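Local coordinates for protein ATP phosphoribosyltransferase (Methanobacterium thermoautotrophicum, PDB 2VD3) that probably catalyses the first step of histidine biosynthesis, condensing ATP with 5-phosphoribose 1-diphosphate with release of diphosphate in a magnesium-dependent reaction, and is crystallised here in its histidine-inhibited state, at residues 95-100 against 176-181; 116-121 against 157-162. All blocks are in the same frame, centred on the assembly; numbering follows the deposited sequence. Where two conformers were deposited one is given.

Contact 1: 95-100 against 176-181; sequences SLVLAA and IDTILE. With MG (magnesium ion), chain M.
Strands 95-100 and 176-181 run antiparallel, and two carbonyls of the first, Leu96 O and Leu98 O, each receive two backbone N-H groups from the second. Ile179 N reaches Leu96 O at 2.8 Å, nearly along the C=O axis, while Leu180 N uses one of that oxygen's lone pairs. Ile176 N and Asp177 N likewise share Leu98 O, both in the carbonyl plane, Asp177 N on a lone pair; the closer is Ile176 N at 2.8 Å. Each doubled set is a classic beta bulge, so Ile179 turns toward strand 95-100 instead of taking its place in the alternation of the sheet. Ile179 CB sits 3.3 Å from Leu96 O. CG1, anti to the carbonyl carbon (chi1 -49°), passes over the same oxygen, and the extended chain carries Ile179 CD1 over the Val97-Leu98 peptide, 3.9 Å from Val97 C, and on to Leu98 CB and Leu96 CD2; Ile125 and Tyr129 of helix 123-132 pack against this side chain as well. The pair belongs to one lobe of a fold of the periplasmic-binding-protein type, where strand 95-100 lies between strands 157-162 and 176-181. Further along, Ile176 crosses Leu98 obliquely, its CD1 3.5 Å from Leu98 CD2. On the face of Val97 and Thr178, Ser95 OG donates to the syn lone pair of Glu181 OE1 at 2.8 Å; in the conformer described, the glutamate chain bends at chi2 (-66°) and brings OE1 back to the serine. Asp177 divides its carboxylate: OD1 binds a magnesium ion at 2.4 Å, and OD2 is hydrogen-bonded to the hydroxyl of Tyr129.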
loop_
_atom_site.group_PDB
_atom_site.type_symbol
_atom_site.label_atom_id
_atom_site.label_comp_id
_atom_site.label_asym_id
_atom_site.label_seq_id
_atom_site.Cartn_x
_atom_site.Cartn_y
_atom_site.Cartn_z
ATOM N N SER A 95 16.371 9.514 -21.787
ATOM C CA SER A 95 16.197 10.355 -22.959
ATOM C C SER A 95 14.744 10.762 -23.094
ATOM O O SER A 95 13.852 9.913 -23.064
ATOM C CB SER A 95 16.635 9.607 -24.223
ATOM O OG SER A 95 18.020 9.299 -24.188
ATOM N N LEU A 96 14.497 12.061 -23.230
ATOM C CA LEU A 96 13.173 12.500 -23.654
ATOM C C LEU A 96 13.145 12.437 -25.169
ATOM O O LEU A 96 13.752 13.269 -25.836
ATOM C CB LEU A 96 12.851 13.917 -23.171
ATOM C CG LEU A 96 11.424 14.350 -23.523
ATOM C CD1 LEU A 96 10.397 13.584 -22.680
ATOM C CD2 LEU A 96 11.251 15.841 -23.381
ATOM N N VAL A 97 12.459 11.432 -25.702
ATOM C CA VAL A 97 12.397 11.216 -27.151
ATOM C C VAL A 97 11.060 11.648 -27.739
ATOM O O VAL A 97 10.057 11.728 -27.024
ATOM C CB VAL A 97 12.692 9.732 -27.559
ATOM C CG1 VAL A 97 14.106 9.335 -27.178
ATOM C CG2 VAL A 97 11.652 8.762 -26.981
ATOM N N LEU A 98 11.061 11.940 -29.038
ATOM C CA LEU A 98 9.828 12.146 -29.785
ATOM C C LEU A 98 9.531 10.850 -30.516
ATOM O O LEU A 98 10.383 10.336 -31.236
ATOM C CB LEU A 98 9.974 13.297 -30.781
ATOM C CG LEU A 98 8.720 13.806 -31.503
ATOM C CD1 LEU A 98 7.730 14.459 -30.544
ATOM C CD2 LEU A 98 9.115 14.785 -32.590
ATOM N N ALA A 99 8.327 10.320 -30.316
ATOM C CA ALA A 99 7.958 9.014 -30.860
ATOM C C ALA A 99 6.639 9.056 -31.623
ATOM O O ALA A 99 5.763 9.870 -31.322
ATOM C CB ALA A 99 7.905 7.971 -29.751
ATOM N N ALA A 100 6.516 8.171 -32.611
ATOM C CA ALA A 100 5.318 8.066 -33.443
ATOM C C ALA A 100 4.821 6.617 -33.510
ATOM O O ALA A 100 5.630 5.693 -33.406
ATOM C CB ALA A 100 5.611 8.586 -34.840
ATOM N N ILE A 176 11.489 8.893 -33.313
ATOM C CA ILE A 176 11.802 9.657 -34.529
ATOM C C ILE A 176 12.741 10.841 -34.267
ATOM O O ILE A 176 13.201 11.496 -35.200
ATOM C CB ILE A 176 10.530 10.032 -35.375
ATOM C CG1 ILE A 176 9.541 10.892 -34.587
ATOM C CG2 ILE A 176 9.847 8.775 -35.894
ATOM C CD1 ILE A 176 9.537 12.333 -34.994
ATOM N N ASP A 177 13.034 11.085 -32.987
ATOM C CA ASP A 177 14.077 12.029 -32.569
ATOM C C ASP A 177 14.319 11.988 -31.063
ATOM O O ASP A 177 13.461 11.539 -30.294
ATOM C CB ASP A 177 13.748 13.460 -32.994
ATOM C CG ASP A 177 14.990 14.311 -33.188
ATOM O OD1 ASP A 177 16.104 13.857 -32.835
ATOM O OD2 ASP A 177 14.854 15.441 -33.700
ATOM N N THR A 178 15.509 12.431 -30.659
ATOM C CA THR A 178 15.817 12.650 -29.253
ATOM C C THR A 178 15.755 14.149 -28.980
ATOM O O THR A 178 16.443 14.931 -29.622
ATOM C CB THR A 178 17.196 12.064 -28.852
ATOM O OG1 THR A 178 17.206 10.651 -29.098
ATOM C CG2 THR A 178 17.478 12.299 -27.373
ATOM N N ILE A 179 14.912 14.536 -28.028
ATOM C CA ILE A 179 14.725 15.953 -27.686
ATOM C C ILE A 179 15.750 16.434 -26.664
ATOM O O ILE A 179 16.268 17.530 -26.781
ATOM C CB ILE A 179 13.293 16.220 -27.158
ATOM C CG1 ILE A 179 12.259 15.600 -28.108
ATOM C CG2 ILE A 179 13.052 17.703 -26.988
ATOM C CD1 ILE A 179 10.852 15.566 -27.564
ATOM N N LEU A 180 16.052 15.598 -25.675
ATOM C CA LEU A 180 16.894 16.001 -24.553
ATOM C C LEU A 180 17.514 14.780 -23.893
ATOM O O LEU A 180 16.844 13.758 -23.694
ATOM C CB LEU A 180 16.067 16.782 -23.515
ATOM C CG LEU A 180 16.757 17.308 -22.250
ATOM C CD1 LEU A 180 16.961 18.826 -22.304
ATOM C CD2 LEU A 180 15.954 16.927 -21.035
ATOM N N GLU A 181 18.797 14.891 -23.565
ATOM C CA GLU A 181 19.468 13.901 -22.739
ATOM C C GLU A 181 19.419 14.390 -21.302
ATOM O O GLU A 181 19.774 15.537 -21.003
ATOM C CB GLU A 181 20.918 13.689 -23.181
ATOM C CG GLU A 181 21.106 13.381 -24.660
ATOM C CD GLU A 181 20.506 12.054 -25.087
ATOM O OE1 GLU A 181 20.015 11.294 -24.220
ATOM O OE2 GLU A 181 20.537 11.768 -26.303
HETATM MG MG MG M . 17.726 15.630 -33.177
#

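Contact 2: 116-121 against 157-162. With MG (magnesium ion), chain J.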
loop_
_atom_site.group_PDB
_atom_site.type_symbol
_atom_site.label_atom_id
_atom_site.label_comp_id
_atom_site.label_asym_id
_atom_site.label_seq_id
_atom_site.Cartn_x
_atom_site.Cartn_y
_atom_site.Cartn_z
ATOM N N ALA A 116 -0.178 18.785 -36.598
ATOM C CA ALA A 116 0.139 17.604 -35.793
ATOM C C ALA A 116 0.030 17.872 -34.305
ATOM O O ALA A 116 0.448 18.921 -33.818
ATOM C CB ALA A 116 1.513 17.057 -36.133
ATOM N N VAL A 117 -0.551 16.915 -33.592
ATOM C CA VAL A 117 -0.685 17.017 -32.143
ATOM C C VAL A 117 0.363 16.139 -31.472
ATOM O O VAL A 117 0.533 14.973 -31.836
ATOM C CB VAL A 117 -2.117 16.659 -31.672
ATOM C CG1 VAL A 117 -2.212 16.689 -30.157
ATOM C CG2 VAL A 117 -3.134 17.625 -32.290
ATOM N N ILE A 118 1.084 16.726 -30.518
ATOM C CA ILE A 118 2.062 15.996 -29.716
ATOM C C ILE A 118 1.667 16.040 -28.249
ATOM O O ILE A 118 1.487 17.124 -27.686
ATOM C CB ILE A 118 3.490 16.571 -29.864
ATOM C CG1 ILE A 118 3.900 16.625 -31.339
ATOM C CG2 ILE A 118 4.490 15.736 -29.047
ATOM C CD1 ILE A 118 5.026 17.618 -31.632
ATOM N N ALA A 119 1.540 14.858 -27.645
ATOM C CA ALA A 119 1.242 14.728 -26.225
ATOM C C ALA A 119 2.542 14.580 -25.440
ATOM O O ALA A 119 3.461 13.872 -25.863
ATOM C CB ALA A 119 0.331 13.531 -25.971
ATOM N N THR A 120 2.609 15.244 -24.292
ATOM C CA THR A 120 3.843 15.318 -23.545
ATOM C C THR A 120 3.581 15.514 -22.056
ATOM O O THR A 120 2.491 15.908 -21.649
ATOM C CB THR A 120 4.742 16.461 -24.075
ATOM O OG1 THR A 120 6.048 16.371 -23.485
ATOM C CG2 THR A 120 4.132 17.826 -23.767
ATOM N N GLU A 121 4.585 15.208 -21.245
ATOM C CA GLU A 121 4.565 15.627 -19.854
ATOM C C GLU A 121 5.480 16.828 -19.702
ATOM O O GLU A 121 5.535 17.434 -18.635
ATOM C CB GLU A 121 4.974 14.487 -18.929
ATOM C CG GLU A 121 4.024 13.312 -18.988
ATOM C CD GLU A 121 4.325 12.277 -17.938
ATOM O OE1 GLU A 121 4.571 11.117 -18.320
ATOM O OE2 GLU A 121 4.330 12.622 -16.737
ATOM N N LEU A 157 1.554 12.233 -32.127
ATOM C CA LEU A 157 2.883 11.939 -31.590
ATOM C C LEU A 157 2.951 12.117 -30.078
ATOM O O LEU A 157 2.107 12.777 -29.465
ATOM C CB LEU A 157 3.937 12.834 -32.237
ATOM C CG LEU A 157 4.027 12.895 -33.759
ATOM C CD1 LEU A 157 4.720 14.171 -34.182
ATOM C CD2 LEU A 157 4.757 11.683 -34.286
ATOM N N ILE A 158 3.973 11.523 -29.480
ATOM C CA ILE A 158 4.179 11.634 -28.048
ATOM C C ILE A 158 5.634 11.950 -27.764
ATOM O O ILE A 158 6.487 11.812 -28.634
ATOM C CB ILE A 158 3.755 10.336 -27.283
ATOM C CG1 ILE A 158 4.729 9.183 -27.554
ATOM C CG2 ILE A 158 2.325 9.927 -27.649
ATOM C CD1 ILE A 158 4.768 8.127 -26.459
ATOM N N THR A 159 5.904 12.403 -26.552
ATOM C CA THR A 159 7.258 12.424 -26.040
ATOM C C THR A 159 7.288 11.362 -24.965
ATOM O O THR A 159 6.241 10.982 -24.436
ATOM C CB THR A 159 7.661 13.788 -25.438
ATOM O OG1 THR A 159 6.942 14.013 -24.222
ATOM C CG2 THR A 159 7.408 14.929 -26.426
ATOM N N ASP A 160 8.476 10.873 -24.646
ATOM C CA ASP A 160 8.601 9.883 -23.594
ATOM C C ASP A 160 10.005 9.826 -23.032
ATOM O O ASP A 160 10.982 10.128 -23.726
ATOM C CB ASP A 160 8.180 8.501 -24.099
ATOM C CG ASP A 160 7.765 7.582 -22.979
ATOM O OD1 ASP A 160 7.614 6.375 -23.226
ATOM O OD2 ASP A 160 7.591 8.071 -21.843
ATOM N N LEU A 161 10.093 9.415 -21.776
ATOM C CA LEU A 161 11.349 9.360 -21.056
ATOM C C LEU A 161 11.762 7.895 -20.856
ATOM O O LEU A 161 11.062 7.157 -20.179
ATOM C CB LEU A 161 11.165 10.064 -19.707
ATOM C CG LEU A 161 12.339 10.709 -18.968
ATOM C CD1 LEU A 161 12.948 11.833 -19.787
ATOM C CD2 LEU A 161 11.860 11.207 -17.601
ATOM N N SER A 162 12.887 7.472 -21.439
ATOM C CA SER A 162 13.308 6.059 -21.359
ATOM C C SER A 162 14.816 5.845 -21.433
ATOM O O SER A 162 15.528 6.629 -22.072
ATOM C CB SER A 162 12.658 5.260 -22.489
ATOM O OG SER A 162 13.075 5.778 -23.745
HETATM MG MG MG J . 7.490 7.779 -19.659
#
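Three backbone hydrogen bonds join strand 117-120 to strand 157-162 in parallel register, with the N-to-C directions 25° apart. Leu157 N donates to Val117 O nearly along its C=O axis, and Ala119 N answers by donating to Leu157 O at 2.8 Å, in the carbonyl plane. The third, from Thr159 N to Ala119 O, is less straight at the hydrogen (147°), though Thr159 N lies nearly along the C=O axis. Two CA-H...O contacts supplement the ladder: Ile118 CA lies 3.2 Å from Leu157 O, and Ile158 CA approaches Ala119 O.

Apolar contact is concentrated on the face that bears Ile118 and Leu157. The two side chains lie side by side and point the same way, with Ile118 CG1 3.8 Å from Leu157 CD1. Ile118 CG2, anti to the backbone N, meets Thr159 CG2 at 4.0 Å, while Leu98 and Leu130 also pack on Ile118. On the other face, Ala119 CB only just meets Ile158 CG2.

Polar contact lies at the C-terminal end of strand 117-120. Thr120 OG1, anti to its backbone N (chi1 -170°), and Thr159 OG1 are hydrogen-bonded at 2.6 Å, although the position of the latter oxygen is less certain. Thr120 OG1 also bonds to Phe122 N and Thr126 OG1, which ties the strand to the start of helix 123-132. Next along, Asp160 OD2 binds a magnesium ion at 2.2 Å.

Strand 157-162 runs on into a turn rich in serine and threonine that, as in relatives of this family, probably receives the phosphate of the phosphoribosyl substrate. The carboxylates of Glu121 and Asp160 approach without touching, and bound magnesium would be expected to ease their repulsion.

Overall arrangement
After the strands and helices of the first 90 residues, the chain lays down strand 94-101, then strand 117-120, passes through helix 123-132 to strand 138-141, and returns as strand 157-162, where contact 2 closes its loop. Helix 166-170 follows, and strand 173-188 then comes back to strand 94-101 to close contact 1, so that contact 2 is nested within the larger loop. The two contacts, with centres about 8 Å apart, meet where strand 157-162 flanks strand 94-101: Val97 N is 2.8 Å from Asp160 O, a probable hydrogen bond. With that pairing between them, they line up four neighbouring strands, and strand 173-188 carries the sheet on to strands 68-72 and 84-88.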